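Local atomic coordinates of threonine--tRNA ligase catalytic subunit (Aeropyrum pernix, PDB entry 3A32), a protein that catalyses the ATP-dependent attachment of threonine to tRNA(Thr) as a homodimeric class II synthetase, and probably cannot deacylate mischarged seryl-tRNA(Thr) by itself. Residues E448-V453 and G458-I463. Numbering follows the deposited sequence.
Sequences ELESPV and GQAPRI
Val453 and Ala460 mark the closest approach of the two backbones, CA to CA 5.8 Å, where the chain leaving helix 435-457 turns back beside that helix's last turns in the anticodon-binding domain of this class II synthetase. Gly458 is the first residue out of the helix; its positive phi suits glycine, because a CB would jam against the carbonyl O of the preceding residue. From there 459-463 runs extended toward strand 465-466. The helix is kinked across Pro452, which has no N-H to give, and Val453, whose N makes only a weak bond to Glu450 O. Within the bend the fit is apolar: Ala460 CB lies 3.7 Å from Glu450 CB, small enough to let the glutamate chain pass over it. In Val453 a chi1 of 165° sets the CG1 methyl 4.2 Å from Pro461 CD. Val58 of helix 48-65 packs on both Val453 and Pro461, joining this bend to the catalytic region. Beyond CG the Glu450 chain is extended and carries its carboxylate to the guanidinium edge of Arg462, whose bend at chi2 (-85°) helps swing the group round to receive it. The result is a side-on, bidentate salt bridge: Arg462 NH2 reaches Glu450 OE1 at 2.7 Å. Arg462 NE gives its N-H to the syn lone pair of Glu450 OE2 (2.9 Å). Carboxylate and guanidinium planes lie only 22° apart; arginine suits the place by offering two N-H groups along one edge, one for each oxygen. Arg462 NH1 bonds to Lys370 O. Were Glu450 replaced by an alanine, the guanidinium would probably lose both bonds on its NE/NH2 edge and be held mainly through NH1. A water completes the link, donating to Glu450 OE2 and, at 2.8 Å, to Pro461 O.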
ATOM      1  N   GLU A 448      -8.876  19.301  11.476  1.00 13.41           N
ATOM      2  CA  GLU A 448      -9.402  18.964  12.801  1.00 14.50           C
ATOM      3  C   GLU A 448      -9.976  17.531  12.778  1.00 12.51           C
ATOM      4  O   GLU A 448      -9.693  16.725  13.651  1.00 11.96           O
ATOM      5  CB  GLU A 448     -10.472  19.995  13.253  1.00 15.53           C
ATOM      6  CG  GLU A 448     -10.800  19.965  14.781  1.00 25.12           C
ATOM      7  CD  GLU A 448      -9.528  20.134  15.669  1.00 36.24           C
ATOM      8  OE1 GLU A 448      -8.756  21.126  15.430  1.00 40.71           O
ATOM      9  OE2 GLU A 448      -9.287  19.274  16.576  1.00 36.85           O
ATOM     10  N   LEU A 449     -10.726  17.190  11.742  1.00 10.68           N
ATOM     11  CA  LEU A 449     -11.239  15.805  11.634  1.00  9.97           C
ATOM     12  C   LEU A 449     -10.118  14.765  11.400  1.00  9.16           C
ATOM     13  O   LEU A 449     -10.307  13.586  11.702  1.00  8.76           O
ATOM     14  CB  LEU A 449     -12.341  15.688  10.556  1.00  8.96           C
ATOM     15  CG  LEU A 449     -13.542  16.631  10.676  1.00 11.02           C
ATOM     16  CD1 LEU A 449     -14.484  16.531   9.439  1.00  4.86           C
ATOM     17  CD2 LEU A 449     -14.312  16.366  11.980  1.00  7.73           C
ATOM     18  N   GLU A 450      -8.957  15.216  10.903  1.00  8.56           N
ATOM     19  CA  GLU A 450      -7.830  14.337  10.531  1.00  7.98           C
ATOM     20  C   GLU A 450      -6.877  14.182  11.695  1.00  8.38           C
ATOM     21  O   GLU A 450      -6.043  13.296  11.725  1.00  9.03           O
ATOM     22  CB  GLU A 450      -7.063  14.915   9.343  1.00  6.47           C
ATOM     23  CG  GLU A 450      -7.748  14.643   8.024  1.00  6.84           C
ATOM     24  CD  GLU A 450      -7.064  15.301   6.844  1.00  9.29           C
ATOM     25  OE1 GLU A 450      -6.317  16.309   7.016  1.00 12.41           O
ATOM     26  OE2 GLU A 450      -7.281  14.812   5.729  1.00  7.67           O
ATOM     27  N   SER A 451      -7.037  15.057  12.671  1.00  8.18           N
ATOM     28  CA  SER A 451      -6.119  15.193  13.783  1.00  8.11           C
ATOM     29  C   SER A 451      -5.836  13.879  14.509  1.00  7.54           C
ATOM     30  O   SER A 451      -4.677  13.552  14.770  1.00  6.92           O
ATOM     31  CB  SER A 451      -6.691  16.228  14.771  1.00  8.35           C
ATOM     32  OG  SER A 451      -5.644  16.597  15.604  1.00 12.64           O
ATOM     33  N   PRO A 452      -6.894  13.123  14.869  1.00  7.84           N
ATOM     34  CA  PRO A 452      -6.617  11.857  15.536  1.00  7.94           C
ATOM     35  C   PRO A 452      -5.789  10.892  14.651  1.00  7.66           C
ATOM     36  O   PRO A 452      -4.983  10.134  15.193  1.00  7.59           O
ATOM     37  CB  PRO A 452      -8.026  11.245  15.763  1.00  8.43           C
ATOM     38  CG  PRO A 452      -8.963  12.380  15.698  1.00  8.31           C
ATOM     39  CD  PRO A 452      -8.344  13.332  14.674  1.00  7.80           C
ATOM     40  N   VAL A 453      -6.002  10.897  13.330  1.00  6.82           N
ATOM     41  CA  VAL A 453      -5.237  10.030  12.447  1.00  7.14           C
ATOM     42  C   VAL A 453      -3.794  10.510  12.340  1.00  8.64           C
ATOM     43  O   VAL A 453      -2.890   9.676  12.327  1.00  9.27           O
ATOM     44  CB  VAL A 453      -5.900   9.785  11.056  1.00  7.63           C
ATOM     45  CG1 VAL A 453      -4.897   9.187  10.061  1.00  5.16           C
ATOM     46  CG2 VAL A 453      -7.077   8.828  11.192  1.00  6.31           C
ATOM     47  N   GLY A 458       1.425  10.314  11.847  1.00  8.30           N
ATOM     48  CA  GLY A 458       2.221  11.456  11.484  1.00  9.06           C
ATOM     49  C   GLY A 458       1.482  12.214  10.405  1.00 11.33           C
ATOM     50  O   GLY A 458       1.359  13.402  10.468  1.00 11.38           O
ATOM     51  N   GLN A 459       0.954  11.508   9.415  1.00 12.91           N
ATOM     52  CA  GLN A 459       0.387  12.147   8.219  1.00 14.07           C
ATOM     53  C   GLN A 459      -1.004  11.560   8.073  1.00 12.96           C
ATOM     54  O   GLN A 459      -1.179  10.349   8.221  1.00 12.83           O
ATOM     55  CB  GLN A 459       1.303  11.842   6.983  1.00 15.43           C
ATOM     56  CG  GLN A 459       2.884  12.018   7.261  1.00 15.46           C
ATOM     57  CD  GLN A 459       3.805  11.705   6.054  1.00 16.78           C
ATOM     58  OE1 GLN A 459       4.054  10.526   5.691  1.00  7.98           O
ATOM     59  NE2 GLN A 459       4.333  12.793   5.426  1.00 20.04           N
ATOM     60  N   ALA A 460      -2.008  12.402   7.858  1.00 12.33           N
ATOM     61  CA  ALA A 460      -3.272  11.887   7.343  1.00 11.14           C
ATOM     62  C   ALA A 460      -3.166  11.752   5.798  1.00 10.46           C
ATOM     63  O   ALA A 460      -2.677  12.656   5.129  1.00 10.49           O
ATOM     64  CB  ALA A 460      -4.446  12.772   7.740  1.00 11.06           C
ATOM     65  N   PRO A 461      -3.574  10.601   5.247  1.00  9.12           N
ATOM     66  CA  PRO A 461      -3.625  10.383   3.790  1.00  8.15           C
ATOM     67  C   PRO A 461      -4.623  11.211   3.026  1.00  7.12           C
ATOM     68  O   PRO A 461      -5.809  11.179   3.320  1.00  7.08           O
ATOM     69  CB  PRO A 461      -4.047   8.902   3.637  1.00  8.14           C
ATOM     70  CG  PRO A 461      -3.806   8.289   4.948  1.00  9.33           C
ATOM     71  CD  PRO A 461      -4.000   9.405   5.994  1.00  8.85           C
ATOM     72  N   ARG A 462      -4.127  11.901   2.010  1.00  5.60           N
ATOM     73  CA  ARG A 462      -4.940  12.598   1.067  1.00  6.86           C
ATOM     74  C   ARG A 462      -4.799  11.854  -0.246  1.00  6.69           C
ATOM     75  O   ARG A 462      -3.751  11.889  -0.897  1.00  6.75           O
ATOM     76  CB  ARG A 462      -4.459  14.068   0.873  1.00  6.81           C
ATOM     77  CG  ARG A 462      -4.406  14.872   2.191  1.00  8.75           C
ATOM     78  CD  ARG A 462      -5.786  15.441   2.443  1.00  8.41           C
ATOM     79  NE  ARG A 462      -5.846  16.192   3.672  1.00  9.85           N
ATOM     80  CZ  ARG A 462      -5.509  17.475   3.813  1.00 10.70           C
ATOM     81  NH1 ARG A 462      -5.049  18.185   2.790  1.00  8.53           N
ATOM     82  NH2 ARG A 462      -5.647  18.047   5.014  1.00 10.26           N
ATOM     83  N   ILE A 463      -5.867  11.173  -0.611  1.00  5.80           N
ATOM     84  CA  ILE A 463      -5.920  10.491  -1.864  1.00  5.59           C
ATOM     85  C   ILE A 463      -7.176  11.050  -2.569  1.00  6.22           C
ATOM     86  O   ILE A 463      -8.298  10.592  -2.248  1.00  5.52           O
ATOM     87  CB  ILE A 463      -6.032   8.995  -1.666  1.00  5.56           C
ATOM     88  CG1 ILE A 463      -4.898   8.534  -0.707  1.00  2.74           C
ATOM     89  CG2 ILE A 463      -6.029   8.318  -3.101  1.00  4.38           C
ATOM     90  CD1 ILE A 463      -5.004   7.108  -0.276  1.00  2.31           C
TER
HETATM   91  O   HOH W   1      -7.731  12.552   4.793  1.00  5.54           O